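Local coordinates for cytokinin riboside 5'-monophosphate phosphoribohydrolase (Corynebacterium glutamicum, PDB 5ZBL), which belongs to a family of alpha/beta proteins with a Rossmann-like fold built on a parallel beta-sheet, at residues V13-G18 with I111-G116. Residues are numbered along the deposited sequence; the frame is centred on the assembly and turned at random.
Sequences VTVFTG and IAMPGG. With PO4 (phosphate ion), chain G.
The ring of F16 presents an edge to A112, whose CB lies near the ring plane 4.4 Å from CD2; T119, E122 and V126 of helix 117-130 also pack against the F16 side chain. Both residues project from one face of the parallel sheet of this Rossmann-like fold, where strands 12-16 and 110-112 run side by side at its centre. As parallel pairing requires, the backbone of I111 hydrogen-bonds both ways, its N to T14 O and its O to F16 N at 2.8 Å, before M113 N hydrogen-bonds to F16 O. On the face carrying V15 and I111, the CD1 tip of I111 meets V13 CG2, and helix 178-186 packs over both side chains. M113, bent at chi3 (-47°), lays CG 3.9 Å from V15 CG1 and folds its CE back to T17. Past the strands, G115 and G18 pass with CA atoms 3.6 Å apart, a closeness suited to two glycines, and G116, the N-cap of helix 117-130, bonds weakly to a phosphate ion. With OG1 anti to its backbone N (chi1 -169°), T17 donates to P114 O at 2.9 Å, and G18 N reaches the same oxygen in the carbonyl plane, on a lone pair, at 3.1 Å.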
ATOM      1  N   VAL A  13      18.961   1.501   7.246  1.00 39.31           N
ATOM      2  CA  VAL A  13      17.604   0.988   7.151  1.00 37.55           C
ATOM      3  C   VAL A  13      16.620   2.086   6.863  1.00 36.46           C
ATOM      4  O   VAL A  13      16.634   3.169   7.514  1.00 37.90           O
ATOM      5  CB  VAL A  13      17.121   0.239   8.408  1.00 42.28           C
ATOM      6  CG1 VAL A  13      17.898  -1.065   8.565  1.00 44.73           C
ATOM      7  CG2 VAL A  13      17.135   1.151   9.649  1.00 42.39           C
ATOM      8  N   THR A  14      15.718   1.779   5.929  1.00 35.06           N
ATOM      9  CA  THR A  14      14.645   2.691   5.560  1.00 35.60           C
ATOM     10  C   THR A  14      13.497   2.326   6.451  1.00 34.69           C
ATOM     11  O   THR A  14      13.111   1.170   6.504  1.00 36.40           O
ATOM     12  CB  THR A  14      14.274   2.554   4.075  1.00 34.95           C
ATOM     13  OG1 THR A  14      15.378   2.985   3.293  1.00 35.09           O
ATOM     14  CG2 THR A  14      13.089   3.423   3.694  1.00 34.59           C
ATOM     15  N   VAL A  15      12.981   3.292   7.173  1.00 31.05           N
ATOM     16  CA  VAL A  15      11.938   3.009   8.142  1.00 33.45           C
ATOM     17  C   VAL A  15      10.602   3.625   7.774  1.00 31.88           C
ATOM     18  O   VAL A  15      10.531   4.809   7.484  1.00 33.39           O
ATOM     19  CB  VAL A  15      12.344   3.416   9.553  1.00 33.42           C
ATOM     20  CG1 VAL A  15      11.218   3.110  10.538  1.00 33.86           C
ATOM     21  CG2 VAL A  15      13.578   2.615   9.951  1.00 37.50           C
ATOM     22  N   PHE A  16       9.554   2.809   7.747  1.00 30.27           N
ATOM     23  CA  PHE A  16       8.199   3.330   7.495  1.00 31.72           C
ATOM     24  C   PHE A  16       7.473   3.345   8.836  1.00 30.41           C
ATOM     25  O   PHE A  16       7.443   2.295   9.526  1.00 30.81           O
ATOM     26  CB  PHE A  16       7.417   2.414   6.543  1.00 34.06           C
ATOM     27  CG  PHE A  16       8.122   2.087   5.254  1.00 36.99           C
ATOM     28  CD1 PHE A  16       8.784   3.063   4.522  1.00 39.91           C
ATOM     29  CD2 PHE A  16       8.034   0.808   4.712  1.00 39.34           C
ATOM     30  CE1 PHE A  16       9.410   2.756   3.317  1.00 38.86           C
ATOM     31  CE2 PHE A  16       8.631   0.509   3.478  1.00 40.55           C
ATOM     32  CZ  PHE A  16       9.329   1.473   2.793  1.00 35.94           C
ATOM     33  N   THR A  17       6.870   4.473   9.193  1.00 25.69           N
ATOM     34  CA  THR A  17       6.119   4.531  10.430  1.00 29.37           C
ATOM     35  C   THR A  17       5.121   5.687  10.492  1.00 28.84           C
ATOM     36  O   THR A  17       5.142   6.594   9.700  1.00 26.44           O
ATOM     37  CB  THR A  17       7.090   4.598  11.612  1.00 32.65           C
ATOM     38  OG1 THR A  17       6.400   4.402  12.854  1.00 34.08           O
ATOM     39  CG2 THR A  17       7.871   5.917  11.622  1.00 33.89           C
ATOM     40  N   GLY A  18       4.201   5.618  11.431  1.00 31.26           N
ATOM     41  CA  GLY A  18       3.138   6.636  11.522  1.00 33.78           C
ATOM     42  C   GLY A  18       3.521   8.091  11.748  1.00 33.40           C
ATOM     43  O   GLY A  18       4.536   8.409  12.392  1.00 34.05           O
ATOM     44  N   ILE A 111      12.187  -1.507   7.362  1.00 31.27           N
ATOM     45  CA  ILE A 111      11.457  -1.832   8.573  1.00 29.03           C
ATOM     46  C   ILE A 111      10.131  -1.055   8.551  1.00 32.39           C
ATOM     47  O   ILE A 111      10.090   0.147   8.287  1.00 29.84           O
ATOM     48  CB  ILE A 111      12.230  -1.418   9.809  1.00 29.90           C
ATOM     49  CG1 ILE A 111      13.571  -2.170   9.883  1.00 32.61           C
ATOM     50  CG2 ILE A 111      11.487  -1.752  11.102  1.00 29.34           C
ATOM     51  CD1 ILE A 111      14.479  -1.605  10.978  1.00 32.18           C
ATOM     52  N   ALA A 112       9.042  -1.767   8.829  1.00 32.26           N
ATOM     53  CA  ALA A 112       7.759  -1.142   8.974  1.00 35.75           C
ATOM     54  C   ALA A 112       7.402  -1.263  10.464  1.00 36.01           C
ATOM     55  O   ALA A 112       7.345  -2.384  11.016  1.00 34.55           O
ATOM     56  CB  ALA A 112       6.718  -1.780   8.059  1.00 31.36           C
ATOM     57  N   MET A 113       7.254  -0.095  11.088  1.00 33.13           N
ATOM     58  CA  MET A 113       6.830   0.026  12.458  1.00 36.79           C
ATOM     59  C   MET A 113       5.336   0.331  12.427  1.00 36.84           C
ATOM     60  O   MET A 113       4.781   0.636  11.385  1.00 32.50           O
ATOM     61  CB  MET A 113       7.580   1.170  13.138  1.00 40.19           C
ATOM     62  CG  MET A 113       9.111   1.097  13.065  1.00 45.92           C
ATOM     63  SD  MET A 113       9.955   2.024  14.388  1.00 45.37           S
ATOM     64  CE  MET A 113       9.092   3.585  14.375  1.00 49.49           C
ATOM     65  N   PRO A 114       4.684   0.307  13.591  1.00 38.13           N
ATOM     66  CA  PRO A 114       3.298   0.726  13.601  1.00 36.83           C
ATOM     67  C   PRO A 114       3.074   2.063  12.904  1.00 36.84           C
ATOM     68  O   PRO A 114       3.928   2.953  12.935  1.00 36.50           O
ATOM     69  CB  PRO A 114       2.997   0.867  15.086  1.00 36.41           C
ATOM     70  CG  PRO A 114       3.863  -0.200  15.694  1.00 37.24           C
ATOM     71  CD  PRO A 114       5.136  -0.126  14.924  1.00 35.70           C
ATOM     72  N   GLY A 115       1.916   2.177  12.276  1.00 36.18           N
ATOM     73  CA  GLY A 115       1.537   3.382  11.570  1.00 37.24           C
ATOM     74  C   GLY A 115       0.226   3.147  10.895  1.00 35.73           C
ATOM     75  O   GLY A 115      -0.390   2.103  11.063  1.00 36.92           O
ATOM     76  N   GLY A 116      -0.174   4.145  10.125  1.00 41.73           N
ATOM     77  CA  GLY A 116      -1.418   4.169   9.404  1.00 36.24           C
ATOM     78  C   GLY A 116      -1.303   3.731   7.961  1.00 37.71           C
ATOM     79  O   GLY A 116      -0.450   2.898   7.602  1.00 31.82           O
TER
HETATM   80  P   PO4 G 303       0.761   7.273   8.049  1.00 36.81           P
HETATM   81  O1  PO4 G 303       0.460   7.880   9.389  1.00 34.95           O
HETATM   82  O2  PO4 G 303       1.673   8.212   7.287  1.00 38.72           O
HETATM   83  O3  PO4 G 303       1.489   5.965   8.239  1.00 36.73           O
HETATM   84  O4  PO4 G 303      -0.533   7.094   7.333  1.00 41.25           O